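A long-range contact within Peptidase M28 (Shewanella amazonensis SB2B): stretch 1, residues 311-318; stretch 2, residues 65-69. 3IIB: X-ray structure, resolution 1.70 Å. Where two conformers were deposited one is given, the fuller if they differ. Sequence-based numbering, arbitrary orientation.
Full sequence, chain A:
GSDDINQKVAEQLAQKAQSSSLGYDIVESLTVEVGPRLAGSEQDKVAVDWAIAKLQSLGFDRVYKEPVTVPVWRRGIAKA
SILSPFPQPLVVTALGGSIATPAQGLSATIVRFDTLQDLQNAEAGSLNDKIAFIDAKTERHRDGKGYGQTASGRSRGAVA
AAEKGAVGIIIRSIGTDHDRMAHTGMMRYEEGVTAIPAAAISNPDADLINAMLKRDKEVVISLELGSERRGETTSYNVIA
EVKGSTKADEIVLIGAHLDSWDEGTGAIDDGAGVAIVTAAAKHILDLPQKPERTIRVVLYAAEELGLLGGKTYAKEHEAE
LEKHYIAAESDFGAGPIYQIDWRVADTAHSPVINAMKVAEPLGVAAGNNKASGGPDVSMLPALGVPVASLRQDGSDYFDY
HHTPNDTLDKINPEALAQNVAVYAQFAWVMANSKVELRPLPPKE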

# COMPACT_ATOMS: atom_id res chain seq x y z
N LYS A 311 19.25 -14.92 -22.22
CA LYS A 311 20.50 -15.61 -22.43
C LYS A 311 20.27 -16.81 -23.37
O LYS A 311 21.08 -17.09 -24.25
CB LYS A 311 21.03 -16.11 -21.09
CG LYS A 311 21.59 -14.98 -20.25
CD LYS A 311 22.02 -15.43 -18.87
CE LYS A 311 22.68 -14.25 -18.16
NZ LYS A 311 22.96 -14.52 -16.73
N THR A 312 19.16 -17.52 -23.18
CA THR A 312 18.84 -18.65 -24.02
C THR A 312 18.64 -18.21 -25.48
O THR A 312 19.18 -18.82 -26.41
CB THR A 312 17.64 -19.42 -23.53
OG1 THR A 312 17.91 -19.96 -22.24
CG2 THR A 312 17.28 -20.56 -24.48
N TYR A 313 17.88 -17.14 -25.66
CA TYR A 313 17.64 -16.61 -26.99
C TYR A 313 18.97 -16.24 -27.69
O TYR A 313 19.20 -16.59 -28.84
CB TYR A 313 16.75 -15.37 -26.91
CG TYR A 313 16.45 -14.74 -28.25
CD1 TYR A 313 17.32 -13.84 -28.84
CD2 TYR A 313 15.26 -15.02 -28.91
CE1 TYR A 313 17.04 -13.27 -30.07
CE2 TYR A 313 14.97 -14.46 -30.15
CZ TYR A 313 15.85 -13.58 -30.73
OH TYR A 313 15.50 -13.06 -31.98
N ALA A 314 19.84 -15.52 -26.99
CA ALA A 314 21.14 -15.13 -27.56
C ALA A 314 21.93 -16.34 -28.05
O ALA A 314 22.54 -16.30 -29.10
CB ALA A 314 21.96 -14.34 -26.55
N LYS A 315 21.90 -17.43 -27.30
CA LYS A 315 22.63 -18.62 -27.73
C LYS A 315 21.91 -19.35 -28.85
O LYS A 315 22.54 -19.73 -29.87
CB LYS A 315 22.90 -19.55 -26.55
CG LYS A 315 23.95 -19.00 -25.62
N GLU A 316 20.61 -19.56 -28.71
CA GLU A 316 19.80 -20.26 -29.71
C GLU A 316 19.83 -19.57 -31.07
O GLU A 316 19.85 -20.23 -32.11
CB GLU A 316 18.36 -20.39 -29.21
CG GLU A 316 17.33 -20.84 -30.25
CD GLU A 316 17.50 -22.27 -30.70
OE1 GLU A 316 18.12 -23.09 -29.95
OE2 GLU A 316 17.02 -22.57 -31.81
N HIS A 317 19.88 -18.25 -31.06
CA HIS A 317 19.84 -17.45 -32.30
C HIS A 317 21.22 -16.96 -32.71
O HIS A 317 21.35 -16.06 -33.54
CB HIS A 317 18.82 -16.29 -32.13
CG HIS A 317 17.40 -16.75 -32.01
ND1 HIS A 317 16.51 -16.69 -33.07
CD2 HIS A 317 16.72 -17.27 -30.97
CE1 HIS A 317 15.34 -17.18 -32.68
NE2 HIS A 317 15.44 -17.55 -31.41
N GLU A 318 22.26 -17.59 -32.18
CA GLU A 318 23.64 -17.20 -32.44
C GLU A 318 23.93 -16.97 -33.93
O GLU A 318 24.49 -15.94 -34.28
CB GLU A 318 24.59 -18.27 -31.87
CG GLU A 318 26.05 -18.02 -32.14
CD GLU A 318 26.93 -19.17 -31.67
OE1 GLU A 318 26.40 -20.22 -31.23
OE2 GLU A 318 28.17 -19.02 -31.75
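Stretch 2 65-69: KEPVT

This is a small, polar contact in which an extended strand passes obliquely across the last turns of a helix, held by one short histidine–glutamate hydrogen bond at one end and a water bridge at the other. Residues 65-69 are all strand, part of a longer one, and run at 120° to the N-to-C direction of helix 311-316, so the two segments are closer to antiparallel than parallel. Their axes come no nearer than 9.0 Å, and only 208 Å² is buried, counting both sides.

The backbones draw closest where Thr 312 faces Val 68, with CA atoms 6.3 Å apart. Thr 312 points its CA-to-CB bond toward the strand, where the backbones are close: its CG2 lies 3.5 Å from Pro 67 O, and its OG1 3.9 Å from Val 68 CG1. A water accepts from Thr 69 N at 3.0 Å and donates to Thr 312 OG1 at 2.7 Å, tying strand backbone to helix side chain where they do not bond directly.

Two residues earlier in the strand, Glu 66 spans a wider gap, its CA 8.2 Å from the CA of Tyr 313. Its CB also points toward the helix, and with chi1 m and chi2 t the side chain reaches out extended. His 317, the first residue to leave helical phi/psi, sets its CB sideways, but with chi1 m, the end of its side chain comes nearer. His 317 NE2 donates to Glu 66 OE1 at 2.6 Å, nearly linear at 170°, with the acceptor near the plane of the ring. Glu 66 OE1 also lies 4.2 Å from Tyr 313 CD2 and 4.2 Å from Glu 316 CG. The rule to read here is economical: a short residue where the backbones are close, a long one where they part, and a directional bond just past the helix.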

# COMPACT_ATOMS: atom_id res chain seq x y z
N LYS A 65 7.02 -20.58 -30.12
CA LYS A 65 7.74 -20.50 -28.86
C LYS A 65 8.98 -21.35 -28.85
O LYS A 65 9.07 -22.34 -29.59
CB LYS A 65 6.83 -20.87 -27.70
CG LYS A 65 6.31 -22.29 -27.69
CD LYS A 65 5.28 -22.43 -26.60
CE LYS A 65 5.13 -23.82 -26.14
NZ LYS A 65 4.40 -24.66 -27.12
N GLU A 66 9.90 -20.99 -27.95
CA GLU A 66 11.21 -21.62 -27.87
C GLU A 66 11.53 -21.94 -26.42
O GLU A 66 11.35 -21.10 -25.56
CB GLU A 66 12.25 -20.69 -28.46
CG GLU A 66 12.02 -20.48 -29.98
CD GLU A 66 13.04 -19.57 -30.65
OE1 GLU A 66 13.73 -18.79 -29.96
OE2 GLU A 66 13.11 -19.60 -31.90
N PRO A 67 12.03 -23.14 -26.16
CA PRO A 67 12.16 -23.54 -24.76
C PRO A 67 13.33 -22.90 -24.00
O PRO A 67 14.40 -22.58 -24.56
CB PRO A 67 12.35 -25.05 -24.85
CG PRO A 67 13.08 -25.24 -26.14
CD PRO A 67 12.47 -24.22 -27.08
N VAL A 68 13.08 -22.71 -22.71
CA VAL A 68 14.02 -22.11 -21.79
C VAL A 68 13.99 -22.96 -20.53
O VAL A 68 12.94 -23.17 -19.94
CB VAL A 68 13.64 -20.66 -21.45
CG1 VAL A 68 14.55 -20.07 -20.35
CG2 VAL A 68 13.64 -19.82 -22.73
N THR A 69 15.16 -23.40 -20.08
CA THR A 69 15.24 -24.14 -18.81
C THR A 69 15.08 -23.18 -17.64
O THR A 69 15.75 -22.12 -17.59
CB THR A 69 16.59 -24.88 -18.69
OG1 THR A 69 16.77 -25.74 -19.84
CG2 THR A 69 16.68 -25.71 -17.35
O HOH W 1 17.56 -22.58 -21.59